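Local coordinates for putative transcriptional regulator protein (Vibrio parahaemolyticus, PDB 3ER6) that probably regulates transcription by binding DNA through an AraC-type helix-turn-helix region, and is seen here as its DJ-1/PfpI-family domain, at the interface of chains A and B. Coordinates in Å, arbitrary orientation; residue numbers count along the deposited sequence, not the author numbering. Chains: chain A/B, Putative transcriptional regulator protein.

Three patches of one two-fold symmetric interface between identical chains are described, each with a twin in which the chains are exchanged. Centre to centre of their C-alpha atoms, contact 2 and contact 3 lie about 13 Å apart, contact 1 and contact 2 about 19 Å, and contact 1 and contact 3 about 26 Å. Helix 22-37 of chain A joins contact 2 to contact 3, with A:Ile25 serving both. Contact 1 connects with contact 2 through the adjacent A:Pro169 and A:Tyr170. The continuity suggests a dimer of the DJ-1/PfpI-like domain, although the structure alone does not prove one in solution.

Contact 1: the interface of chains A and B. Residues chain A 135-137, 169; chain B 194-195, 198.
B:Thr198 reaches over to A:His135, A:Tyr137 and A:Pro169, and its two branches divide the work. At the root, B:Thr198 CB lies 4.1 Å from A:Tyr137 CB. The hydroxyl branch, OG1, is anti to its own carbonyl carbon (chi1 -72°), an orientation that lets it turn back to the residue just before helix 195-201 and donate to B:Gln194 O at 2.8 Å. OG1 stands 34° out of that carbonyl plane. The same OG1 lies 2.9 Å from A:Tyr137 N, which offers it a weak hydrogen bond, bent to 125° at the hydrogen. The methyl branch, CG2, diverges towards A:Pro169 and the A:His135 ring. It is tight against A:Pro169 CD at 3.5 Å and lies 3.6 Å from A:His135 CG. Beside the threonine, the CD1-CE1 side of the A:Tyr137 ring runs along the B:Phe195 backbone, with CD1 3.5 Å from B:Phe195 CA. A:Tyr137 CE1 meets B:Phe195 CB at 3.7 Å, whereas the phenylalanine ring extends away from the tyrosine. The site therefore joins the first turn of helix 136-145 and the loop carrying A:Pro169, which follows a cis peptide bond, to the C-terminal helix 195-201 of chain B.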
loop_
_atom_site.group_PDB
_atom_site.type_symbol
_atom_site.label_atom_id
_atom_site.label_comp_id
_atom_site.label_asym_id
_atom_site.label_seq_id
_atom_site.Cartn_x
_atom_site.Cartn_y
_atom_site.Cartn_z
ATOM N N HIS A 135 -12.444 -11.032 2.904
ATOM C CA HIS A 135 -12.602 -10.298 4.146
ATOM C C HIS A 135 -14.105 -10.056 4.404
ATOM O O HIS A 135 -14.966 -10.254 3.508
ATOM C CB HIS A 135 -11.789 -8.980 4.136
ATOM C CG HIS A 135 -11.973 -8.163 2.899
ATOM N ND1 HIS A 135 -13.180 -7.610 2.549
ATOM C CD2 HIS A 135 -11.104 -7.845 1.897
ATOM C CE1 HIS A 135 -13.047 -6.964 1.401
ATOM N NE2 HIS A 135 -11.800 -7.097 0.983
ATOM N N SER A 136 -14.441 -9.631 5.617
ATOM C CA SER A 136 -15.834 -9.497 6.018
ATOM C C SER A 136 -16.623 -8.496 5.195
ATOM O O SER A 136 -17.832 -8.641 5.021
ATOM C CB SER A 136 -15.932 -9.110 7.505
ATOM O OG SER A 136 -15.415 -10.156 8.314
ATOM N N TYR A 137 -15.952 -7.456 4.703
ATOM C CA TYR A 137 -16.702 -6.437 3.974
ATOM C C TYR A 137 -17.351 -7.035 2.696
ATOM O O TYR A 137 -18.517 -6.735 2.377
ATOM C CB TYR A 137 -15.837 -5.216 3.631
ATOM C CG TYR A 137 -16.706 -4.105 3.103
ATOM C CD1 TYR A 137 -17.624 -3.489 3.927
ATOM C CD2 TYR A 137 -16.667 -3.731 1.770
ATOM C CE1 TYR A 137 -18.441 -2.487 3.462
ATOM C CE2 TYR A 137 -17.495 -2.753 1.289
ATOM C CZ TYR A 137 -18.379 -2.135 2.143
ATOM O OH TYR A 137 -19.208 -1.168 1.668
ATOM N N PRO A 169 -7.677 -6.088 3.179
ATOM C CA PRO A 169 -7.285 -5.444 1.894
ATOM C C PRO A 169 -5.831 -4.924 1.797
ATOM O O PRO A 169 -5.331 -4.779 0.652
ATOM C CB PRO A 169 -8.306 -4.288 1.759
ATOM C CG PRO A 169 -8.698 -3.988 3.268
ATOM C CD PRO A 169 -8.775 -5.363 3.858
ATOM N N GLN B 194 -18.924 -3.357 8.863
ATOM C CA GLN B 194 -18.083 -4.436 8.355
ATOM C C GLN B 194 -16.826 -3.854 7.712
ATOM O O GLN B 194 -15.748 -4.476 7.758
ATOM C CB GLN B 194 -18.854 -5.290 7.359
ATOM C CG GLN B 194 -19.699 -6.387 8.067
ATOM C CD GLN B 194 -21.069 -6.670 7.396
ATOM O OE1 GLN B 194 -21.831 -7.543 7.855
ATOM N NE2 GLN B 194 -21.387 -5.933 6.319
ATOM N N PHE B 195 -16.956 -2.654 7.149
ATOM C CA PHE B 195 -15.795 -2.055 6.533
ATOM C C PHE B 195 -14.760 -1.751 7.619
ATOM O O PHE B 195 -13.589 -2.105 7.497
ATOM C CB PHE B 195 -16.116 -0.787 5.723
ATOM C CG PHE B 195 -14.875 -0.041 5.305
ATOM C CD1 PHE B 195 -14.015 -0.591 4.342
ATOM C CD2 PHE B 195 -14.516 1.153 5.933
ATOM C CE1 PHE B 195 -12.842 0.069 3.977
ATOM C CE2 PHE B 195 -13.332 1.817 5.577
ATOM C CZ PHE B 195 -12.504 1.283 4.612
ATOM N N THR B 198 -13.192 -4.764 8.878
ATOM C CA THR B 198 -12.276 -5.351 7.886
ATOM C C THR B 198 -10.887 -4.697 7.983
ATOM O O THR B 198 -9.853 -5.363 7.970
ATOM C CB THR B 198 -12.872 -5.223 6.482
ATOM O OG1 THR B 198 -13.966 -6.132 6.342
ATOM C CG2 THR B 198 -11.866 -5.580 5.427
#

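Contact 2: the interface of chains A and B. Residues chain A 22, 25-26, 29-30, 170, 195-196; chain B 22, 170.
A:Glu29 and B:Tyr170 meet at an angle, with carboxylate and phenol ring planes 42° apart, where helix 22-37 and the Tyr170 loop cross the two-fold, probably as part of a dimer interface. The phenol OH of B:Tyr170 donates to A:Glu29 OE1 at 2.8 Å, using the anti lone pair, the one directed away from the other carboxylate oxygen. OE1 also lies in the plane of the ring, at its edge, so the acid approaches the phenol from its rim. The glutamate is extended beyond CG, and this carries its second oxygen on to the start of the partner's helix 22-36. There B:Ala22 N donates to OE2 at 3.1 Å, with 161° at the hydrogen, meeting it on the syn side, 22° out of the carboxylate plane. One carboxylate thus grips a side chain and a helix N-terminus, whose dipole may help to favour its negative charge. Apolar groups hold the ring on other sides: A:Leu196 CD2 comes to the edge in plane, 3.7 Å from B:Tyr170 CD2. A:Ile30 runs antiparallel past the ring, its CG1 3.8 Å from B:Tyr170 CE2. On the CD1 side, A:Ser26 CB lies 3.7 Å from B:Tyr170 CD1. The methyl of B:Ala22 sits against helix 22-37, with B:Ala22 CB 3.6 Å from A:Ile25 CG2.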
loop_
_atom_site.group_PDB
_atom_site.type_symbol
_atom_site.label_atom_id
_atom_site.label_comp_id
_atom_site.label_asym_id
_atom_site.label_seq_id
_atom_site.Cartn_x
_atom_site.Cartn_y
_atom_site.Cartn_z
ATOM N N ALA A 22 -3.426 0.883 -4.160
ATOM C CA ALA A 22 -2.280 0.907 -3.197
ATOM C C ALA A 22 -1.734 -0.459 -2.912
ATOM O O ALA A 22 -0.522 -0.628 -2.830
ATOM C CB ALA A 22 -2.662 1.538 -1.883
ATOM N N ILE A 25 0.781 -1.589 -5.412
ATOM C CA ILE A 25 2.070 -0.854 -5.251
ATOM C C ILE A 25 2.810 -1.421 -4.013
ATOM O O ILE A 25 4.011 -1.651 -4.067
ATOM C CB ILE A 25 1.812 0.651 -4.997
ATOM C CG1 ILE A 25 0.842 1.238 -6.038
ATOM C CG2 ILE A 25 3.173 1.483 -4.886
ATOM C CD1 ILE A 25 1.368 1.022 -7.479
ATOM N N SER A 26 2.107 -1.644 -2.879
ATOM C CA SER A 26 2.825 -2.156 -1.698
ATOM C C SER A 26 3.425 -3.553 -1.988
ATOM O O SER A 26 4.518 -3.852 -1.518
ATOM C CB SER A 26 1.927 -2.184 -0.447
ATOM O OG SER A 26 0.845 -3.072 -0.634
ATOM N N GLU A 29 6.581 -3.002 -3.852
ATOM C CA GLU A 29 7.614 -2.479 -2.959
ATOM C C GLU A 29 8.176 -3.614 -2.147
ATOM O O GLU A 29 9.381 -3.654 -1.927
ATOM C CB GLU A 29 6.974 -1.444 -2.011
ATOM C CG GLU A 29 6.686 -0.131 -2.817
ATOM C CD GLU A 29 5.969 1.011 -2.027
ATOM O OE1 GLU A 29 5.797 0.892 -0.823
ATOM O OE2 GLU A 29 5.591 2.003 -2.680
ATOM N N ILE A 30 7.322 -4.528 -1.650
ATOM C CA ILE A 30 7.845 -5.625 -0.816
ATOM C C ILE A 30 8.674 -6.562 -1.697
ATOM O O ILE A 30 9.777 -6.926 -1.354
ATOM C CB ILE A 30 6.690 -6.445 -0.093
ATOM C CG1 ILE A 30 5.963 -5.553 0.934
ATOM C CG2 ILE A 30 7.243 -7.794 0.622
ATOM C CD1 ILE A 30 4.619 -6.095 1.402
ATOM N N TYR A 170 -5.168 -4.616 2.919
ATOM C CA TYR A 170 -3.837 -3.986 2.837
ATOM C C TYR A 170 -2.663 -4.808 3.350
ATOM O O TYR A 170 -1.483 -4.455 3.082
ATOM C CB TYR A 170 -3.780 -2.577 3.501
ATOM C CG TYR A 170 -4.743 -1.715 2.761
ATOM C CD1 TYR A 170 -4.453 -1.306 1.463
ATOM C CD2 TYR A 170 -6.010 -1.421 3.296
ATOM C CE1 TYR A 170 -5.390 -0.533 0.740
ATOM C CE2 TYR A 170 -6.958 -0.667 2.567
ATOM C CZ TYR A 170 -6.608 -0.235 1.288
ATOM O OH TYR A 170 -7.496 0.478 0.523
ATOM N N PHE A 195 11.803 -6.595 7.919
ATOM C CA PHE A 195 11.496 -5.298 7.249
ATOM C C PHE A 195 10.049 -4.915 7.509
ATOM O O PHE A 195 9.728 -3.762 7.743
ATOM C CB PHE A 195 11.786 -5.397 5.725
ATOM C CG PHE A 195 11.144 -4.288 4.877
ATOM C CD1 PHE A 195 11.627 -2.973 4.907
ATOM C CD2 PHE A 195 10.094 -4.580 4.002
ATOM C CE1 PHE A 195 11.000 -1.966 4.082
ATOM C CE2 PHE A 195 9.523 -3.616 3.183
ATOM C CZ PHE A 195 9.947 -2.338 3.211
ATOM N N LEU A 196 9.175 -5.906 7.482
ATOM C CA LEU A 196 7.736 -5.668 7.614
ATOM C C LEU A 196 7.336 -5.510 9.079
ATOM O O LEU A 196 6.195 -5.169 9.359
ATOM C CB LEU A 196 6.896 -6.798 6.959
ATOM C CG LEU A 196 6.913 -6.826 5.437
ATOM C CD1 LEU A 196 6.152 -8.048 4.833
ATOM C CD2 LEU A 196 6.237 -5.544 4.971
ATOM N N ALA B 22 3.246 3.591 -1.492
ATOM C CA ALA B 22 2.018 2.842 -1.367
ATOM C C ALA B 22 1.266 3.180 -0.085
ATOM O O ALA B 22 0.037 3.170 -0.062
ATOM C CB ALA B 22 2.291 1.352 -1.392
ATOM N N TYR B 170 3.297 -0.837 6.356
ATOM C CA TYR B 170 2.083 -0.864 5.556
ATOM C C TYR B 170 0.750 -0.960 6.295
ATOM O O TYR B 170 -0.336 -0.714 5.684
ATOM C CB TYR B 170 2.148 -1.956 4.485
ATOM C CG TYR B 170 3.309 -1.722 3.549
ATOM C CD1 TYR B 170 3.285 -0.661 2.629
ATOM C CD2 TYR B 170 4.451 -2.543 3.613
ATOM C CE1 TYR B 170 4.359 -0.449 1.778
ATOM C CE2 TYR B 170 5.533 -2.313 2.809
ATOM C CZ TYR B 170 5.461 -1.282 1.875
ATOM O OH TYR B 170 6.526 -1.049 1.069
#

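Contact 3: the interface of chains A and B. Residues chain A 25, 28, 46-47, 63-65; chain B 58-61.
Strands 43-48 and 61-64 of chain A, with helix 22-37 beside them, receive the loop B:Arg58 to B:Gly60 and the first residue of strand 61-64 of chain B, bringing A:Val47 against B:Gly59 and B:Ile61. This loop-to-strand part of the probable dimer interface combines a backbone bond with apolar contact. A direct polar link is made by backbone atoms: A:Val47 N donates to B:Gly59 O at 2.8 Å, nearly straight at 167° and directed onto a lone pair in the carbonyl plane. A water adds a second link, lying 2.7 Å from A:Val47 O and 2.7 Å from B:Gly59 O, so the glycine carbonyl is engaged by both the amide and the water. B:Gly59 and B:Gly60 both have positive phi, a backbone shape glycine adopts easily, which probably helps to turn B:Ile61 towards chain A. The isoleucine carries much of the apolar contact on two branches. Its CG2 presses on A:Val47 CB at 3.5 Å. Its CG1 stands between its own backbone N and carbonyl carbon (chi1 56°), sending the longer arm towards A:Val63 and A:Ile25. At the base of the residue, B:Ile61 CA lies 3.3 Å from A:Gln64 O. The side-chain amide of A:Gln64 donates NE2 to A:Pro65 O of its own chain at 3.0 Å. At the tip of the isoleucine, B:Ile61 CD1 reaches A:Val63 CG1 at 3.7 Å and A:Ile25 CD1 at 3.8 Å.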
loop_
_atom_site.group_PDB
_atom_site.type_symbol
_atom_site.label_atom_id
_atom_site.label_comp_id
_atom_site.label_asym_id
_atom_site.label_seq_id
_atom_site.Cartn_x
_atom_site.Cartn_y
_atom_site.Cartn_z
ATOM N N ILE A 25 0.781 -1.589 -5.412
ATOM C CA ILE A 25 2.070 -0.854 -5.251
ATOM C C ILE A 25 2.810 -1.421 -4.013
ATOM O O ILE A 25 4.011 -1.651 -4.067
ATOM C CB ILE A 25 1.812 0.651 -4.997
ATOM C CG1 ILE A 25 0.842 1.238 -6.038
ATOM C CG2 ILE A 25 3.173 1.483 -4.886
ATOM C CD1 ILE A 25 1.368 1.022 -7.479
ATOM N N LEU A 28 4.548 -4.699 -4.849
ATOM C CA LEU A 28 5.791 -4.517 -5.585
ATOM C C LEU A 28 6.909 -3.944 -4.724
ATOM O O LEU A 28 8.088 -4.303 -4.900
ATOM C CB LEU A 28 5.579 -3.613 -6.825
ATOM C CG LEU A 28 4.608 -4.181 -7.880
ATOM C CD1 LEU A 28 4.544 -3.296 -9.125
ATOM C CD2 LEU A 28 4.897 -5.686 -8.243
ATOM N N HIS A 46 6.210 -4.927 -13.625
ATOM C CA HIS A 46 5.466 -4.032 -14.523
ATOM C C HIS A 46 4.060 -3.860 -14.022
ATOM O O HIS A 46 3.364 -4.852 -13.847
ATOM C CB HIS A 46 5.399 -4.597 -15.978
ATOM C CG HIS A 46 6.720 -5.073 -16.506
ATOM N ND1 HIS A 46 7.526 -4.282 -17.289
ATOM C CD2 HIS A 46 7.383 -6.250 -16.344
ATOM C CE1 HIS A 46 8.628 -4.942 -17.598
ATOM N NE2 HIS A 46 8.564 -6.145 -17.044
ATOM N N VAL A 47 3.646 -2.619 -13.780
ATOM C CA VAL A 47 2.223 -2.345 -13.596
ATOM C C VAL A 47 1.519 -2.206 -14.946
ATOM O O VAL A 47 1.987 -1.475 -15.831
ATOM C CB VAL A 47 2.009 -1.074 -12.725
ATOM C CG1 VAL A 47 0.565 -0.649 -12.714
ATOM C CG2 VAL A 47 2.549 -1.340 -11.258
ATOM N N VAL A 63 -1.793 7.966 -12.743
ATOM C CA VAL A 63 -0.734 6.937 -12.746
ATOM C C VAL A 63 -0.524 6.322 -14.159
ATOM O O VAL A 63 -1.357 5.554 -14.677
ATOM C CB VAL A 63 -1.027 5.842 -11.707
ATOM C CG1 VAL A 63 0.195 4.851 -11.589
ATOM C CG2 VAL A 63 -1.241 6.497 -10.301
ATOM N N GLN A 64 0.578 6.681 -14.783
ATOM C CA GLN A 64 0.779 6.310 -16.169
ATOM C C GLN A 64 1.737 5.097 -16.278
ATOM O O GLN A 64 2.937 5.196 -15.889
ATOM C CB GLN A 64 1.355 7.490 -16.921
ATOM C CG GLN A 64 1.866 7.111 -18.314
ATOM C CD GLN A 64 0.734 6.859 -19.288
ATOM O OE1 GLN A 64 -0.083 7.749 -19.553
ATOM N NE2 GLN A 64 0.678 5.661 -19.834
ATOM N N PRO A 65 1.205 3.964 -16.790
ATOM C CA PRO A 65 2.107 2.786 -16.985
ATOM C C PRO A 65 3.016 2.921 -18.185
ATOM O O PRO A 65 2.818 3.789 -19.028
ATOM C CB PRO A 65 1.128 1.603 -17.245
ATOM C CG PRO A 65 -0.139 2.260 -17.816
ATOM C CD PRO A 65 -0.214 3.656 -17.121
ATOM N N ARG B 58 7.473 2.116 -8.548
ATOM C CA ARG B 58 7.925 0.799 -9.020
ATOM C C ARG B 58 6.987 0.242 -10.110
ATOM O O ARG B 58 5.798 0.628 -10.200
ATOM C CB ARG B 58 8.068 -0.167 -7.833
ATOM C CG ARG B 58 9.135 0.345 -6.807
ATOM C CD ARG B 58 9.143 -0.501 -5.579
ATOM N NE ARG B 58 10.012 0.068 -4.516
ATOM C CZ ARG B 58 11.310 -0.152 -4.345
ATOM N NH1 ARG B 58 12.006 -0.909 -5.210
ATOM N NH2 ARG B 58 11.927 0.407 -3.288
ATOM N N GLY B 59 7.526 -0.613 -10.987
ATOM C CA GLY B 59 6.659 -1.321 -11.942
ATOM C C GLY B 59 6.542 -0.447 -13.182
ATOM O O GLY B 59 5.628 -0.633 -13.998
ATOM N N GLY B 60 7.460 0.532 -13.307
ATOM C CA GLY B 60 7.529 1.374 -14.505
ATOM C C GLY B 60 6.394 2.380 -14.605
ATOM O O GLY B 60 5.892 2.676 -15.701
ATOM N N ILE B 61 5.963 2.924 -13.477
ATOM C CA ILE B 61 4.873 3.941 -13.518
ATOM C C ILE B 61 5.400 5.297 -13.119
ATOM O O ILE B 61 6.469 5.394 -12.440
ATOM C CB ILE B 61 3.731 3.628 -12.496
ATOM C CG1 ILE B 61 4.280 3.499 -11.058
ATOM C CG2 ILE B 61 3.007 2.329 -12.840
ATOM C CD1 ILE B 61 3.137 3.271 -9.951
HETATM O O HOH W 1 4.219 -0.054 -16.266
#